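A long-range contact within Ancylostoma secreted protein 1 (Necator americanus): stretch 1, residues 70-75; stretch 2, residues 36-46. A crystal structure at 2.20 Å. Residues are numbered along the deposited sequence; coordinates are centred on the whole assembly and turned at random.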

# COMPACT_ATOMS: atom_id res chain seq x y z
N TYR A 70 -7.12 1.23 11.90
CA TYR A 70 -6.20 1.76 12.94
C TYR A 70 -6.53 3.17 13.47
O TYR A 70 -6.95 4.09 12.73
CB TYR A 70 -4.71 1.64 12.51
CG TYR A 70 -4.18 0.24 12.66
CD1 TYR A 70 -3.31 -0.08 13.72
CD2 TYR A 70 -4.63 -0.79 11.85
CE1 TYR A 70 -2.87 -1.34 13.93
CE2 TYR A 70 -4.17 -2.09 12.03
CZ TYR A 70 -3.30 -2.36 13.04
OH TYR A 70 -2.87 -3.67 13.18
N LYS A 71 -6.37 3.30 14.77
CA LYS A 71 -6.50 4.57 15.47
C LYS A 71 -5.23 5.31 15.14
O LYS A 71 -4.16 4.70 15.16
CB LYS A 71 -6.55 4.33 16.96
CG LYS A 71 -6.85 5.56 17.78
CD LYS A 71 -7.04 5.20 19.27
CE LYS A 71 -7.45 6.52 20.07
NZ LYS A 71 -7.41 6.36 21.55
N LEU A 72 -5.34 6.58 14.83
CA LEU A 72 -4.17 7.45 14.64
C LEU A 72 -3.58 7.91 15.95
O LEU A 72 -4.31 8.17 16.90
CB LEU A 72 -4.59 8.69 13.76
CG LEU A 72 -5.24 8.37 12.40
CD1 LEU A 72 -5.58 9.61 11.48
CD2 LEU A 72 -4.31 7.45 11.63
N SER A 73 -2.26 7.99 16.00
CA SER A 73 -1.55 8.68 17.07
C SER A 73 -0.94 9.93 16.52
O SER A 73 -0.53 9.99 15.34
CB SER A 73 -0.42 7.80 17.58
OG SER A 73 -1.00 6.60 18.02
N TRP A 74 -0.87 10.96 17.35
CA TRP A 74 -0.16 12.19 16.95
C TRP A 74 1.37 12.06 16.76
O TRP A 74 2.04 11.38 17.53
CB TRP A 74 -0.48 13.31 17.95
CG TRP A 74 -0.14 14.67 17.47
CD1 TRP A 74 1.04 15.36 17.70
CD2 TRP A 74 -0.97 15.53 16.69
NE1 TRP A 74 0.97 16.58 17.10
CE2 TRP A 74 -0.25 16.72 16.50
CE3 TRP A 74 -2.28 15.40 16.15
CZ2 TRP A 74 -0.76 17.79 15.76
CZ3 TRP A 74 -2.79 16.46 15.40
CH2 TRP A 74 -2.04 17.65 15.23
N ASP A 75 1.94 12.74 15.77
CA ASP A 75 3.38 12.66 15.64
C ASP A 75 4.02 14.06 15.64
O ASP A 75 3.70 14.87 14.76
CB ASP A 75 3.76 11.81 14.42
CG ASP A 75 5.26 11.60 14.29
OD1 ASP A 75 5.74 10.52 14.64
OD2 ASP A 75 5.96 12.52 13.83
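Stretch 2 36-46: DRQAFLDFHNN

Residues 36-46 form an uninterrupted helical segment, part of a helix that extends beyond the stretch at both ends, and it packs against the extended backbone of residues 70-75. Within stretch 1, phi and psi keep to the extended region throughout, and Ser73 and Trp74 form a short strand. The two stretches run in opposite senses: the CA of Lys71 lies 5.9 Å from the CA of Asn45, and three residues on, the CA of Trp74 lies 6.9 Å from the CA of Leu41, one helical turn earlier. Backbone hydrogen bonds of the i to i+4 kind, such as Leu41 N to Arg37 O at 3.0 Å and Asn45 N to Leu41 O at 3.1 Å, hold the helix in shape, so that Arg37, Leu41 and Asn45 recur at four-residue intervals along the side that meets the extended segment. Together the stretches bury 447 Å².

The extended conformation alternates the side chains of stretch 1. The CA-to-CB bonds of Leu72 and Trp74 point toward the helix, whereas that of Ser73 points away. Asn45 engages the backbone at Leu72 through both ends of its amide: Leu72 N donates to Asn45 OD1 at 2.9 Å, and Asn45 ND2 returns a weak hydrogen bond to Leu72 O at 3.4 Å. The Asn45 amide thus pairs with both the NH and the carbonyl of Leu72, the first bond being the firmer of the two. Lys71 adds a smaller contact, its CG 3.5 Å from Asn45 OD1.

Leu72 also packs against the helix through its side chain, with CD1 3.8 Å from His44 CB and CB 4.2 Å from Leu41 CD1. The His44 ring is itself tied back to the helix by a hydrogen bond from its ND1 to Phe40 O, 2.9 Å away. Leu41 CD1 reaches further along the extended backbone, approaching Leu72 O at 3.4 Å and Trp74 N at 3.9 Å.

Trp74 makes the most extensive contact, with 119 Å² covered by the helix. Its chi1 is t, and the indole reaches back along the helix to Arg37. Arg37 CB sits 3.9 Å from the centroid of the Trp74 six-membered ring and only 9° off the ring normal, a CH-pi contact over the face; Arg37 CG approaches Trp74 CZ2 at 3.5 Å. Phe40 meets the same indole at its edge, with Phe40 CB 3.6 Å from Trp74 CZ3, while Leu41 CB lies 4.2 Å from Trp74 CE3. The indole is therefore bordered by three helix residues, and its NE1 is hydrogen-bonded elsewhere in the structure.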

# COMPACT_ATOMS: atom_id res chain seq x y z
N ASP A 36 -5.84 22.26 19.96
CA ASP A 36 -5.91 22.10 18.52
C ASP A 36 -5.50 20.69 18.12
O ASP A 36 -6.13 20.10 17.30
CB ASP A 36 -4.97 23.08 17.83
CG ASP A 36 -5.40 24.53 18.02
OD1 ASP A 36 -6.59 24.81 18.23
OD2 ASP A 36 -4.52 25.39 17.91
N ARG A 37 -4.43 20.18 18.72
CA ARG A 37 -3.95 18.88 18.37
C ARG A 37 -5.01 17.85 18.74
O ARG A 37 -5.09 16.80 18.11
CB ARG A 37 -2.67 18.54 19.08
CG ARG A 37 -1.54 19.42 18.74
CD ARG A 37 -0.38 19.23 19.72
NE ARG A 37 0.83 19.88 19.20
CZ ARG A 37 1.20 21.10 19.56
NH1 ARG A 37 0.51 21.74 20.49
NH2 ARG A 37 2.28 21.62 19.02
N GLN A 38 -5.74 18.10 19.82
CA GLN A 38 -6.70 17.16 20.32
C GLN A 38 -7.90 17.27 19.40
O GLN A 38 -8.49 16.29 19.12
CB GLN A 38 -7.02 17.51 21.79
CG GLN A 38 -7.89 16.47 22.51
CD GLN A 38 -7.08 15.25 22.88
OE1 GLN A 38 -6.11 15.37 23.64
NE2 GLN A 38 -7.42 14.08 22.31
N ALA A 39 -8.22 18.44 18.86
CA ALA A 39 -9.34 18.54 17.95
C ALA A 39 -9.08 17.89 16.54
O ALA A 39 -9.97 17.31 15.98
CB ALA A 39 -9.84 19.95 17.83
N PHE A 40 -7.87 18.04 16.00
CA PHE A 40 -7.45 17.28 14.84
C PHE A 40 -7.50 15.78 15.10
O PHE A 40 -8.06 15.02 14.30
CB PHE A 40 -6.04 17.66 14.43
CG PHE A 40 -5.95 19.00 13.75
CD1 PHE A 40 -6.63 19.24 12.57
CD2 PHE A 40 -5.16 20.01 14.29
CE1 PHE A 40 -6.52 20.49 11.95
CE2 PHE A 40 -5.01 21.22 13.69
CZ PHE A 40 -5.69 21.47 12.53
N LEU A 41 -6.89 15.34 16.18
CA LEU A 41 -6.78 13.93 16.42
C LEU A 41 -8.14 13.27 16.65
O LEU A 41 -8.37 12.18 16.12
CB LEU A 41 -5.85 13.67 17.58
CG LEU A 41 -5.51 12.23 17.91
CD1 LEU A 41 -4.72 11.59 16.79
CD2 LEU A 41 -4.76 12.17 19.27
N ASP A 42 -9.00 13.88 17.49
CA ASP A 42 -10.30 13.32 17.83
C ASP A 42 -11.22 13.23 16.61
O ASP A 42 -11.96 12.23 16.41
CB ASP A 42 -10.97 14.20 18.91
CG ASP A 42 -10.35 14.03 20.27
OD1 ASP A 42 -9.50 13.11 20.46
OD2 ASP A 42 -10.74 14.80 21.18
N PHE A 43 -11.21 14.28 15.79
CA PHE A 43 -12.11 14.28 14.63
C PHE A 43 -11.73 13.07 13.72
O PHE A 43 -12.60 12.37 13.16
CB PHE A 43 -12.04 15.63 13.88
CG PHE A 43 -13.12 15.80 12.82
CD1 PHE A 43 -14.20 16.69 13.04
CD2 PHE A 43 -13.07 15.10 11.62
CE1 PHE A 43 -15.18 16.83 12.08
CE2 PHE A 43 -14.07 15.25 10.66
CZ PHE A 43 -15.11 16.14 10.88
N HIS A 44 -10.45 12.81 13.58
CA HIS A 44 -10.06 11.74 12.68
C HIS A 44 -10.47 10.38 13.26
O HIS A 44 -11.01 9.56 12.54
CB HIS A 44 -8.57 11.73 12.36
CG HIS A 44 -8.14 12.70 11.29
ND1 HIS A 44 -7.89 14.04 11.54
CD2 HIS A 44 -7.82 12.51 9.98
CE1 HIS A 44 -7.49 14.63 10.43
NE2 HIS A 44 -7.43 13.73 9.47
N ASN A 45 -10.18 10.15 14.55
CA ASN A 45 -10.48 8.85 15.19
C ASN A 45 -11.95 8.57 15.42
O ASN A 45 -12.36 7.42 15.42
CB ASN A 45 -9.75 8.73 16.50
CG ASN A 45 -8.30 8.58 16.30
OD1 ASN A 45 -7.88 7.92 15.34
ND2 ASN A 45 -7.51 9.21 17.17
N ASN A 46 -12.72 9.61 15.68
CA ASN A 46 -14.15 9.44 15.82
C ASN A 46 -14.78 9.05 14.49
O ASN A 46 -15.71 8.23 14.47
CB ASN A 46 -14.83 10.73 16.36
CG ASN A 46 -14.40 11.01 17.79
OD1 ASN A 46 -14.13 10.08 18.52
ND2 ASN A 46 -14.33 12.28 18.18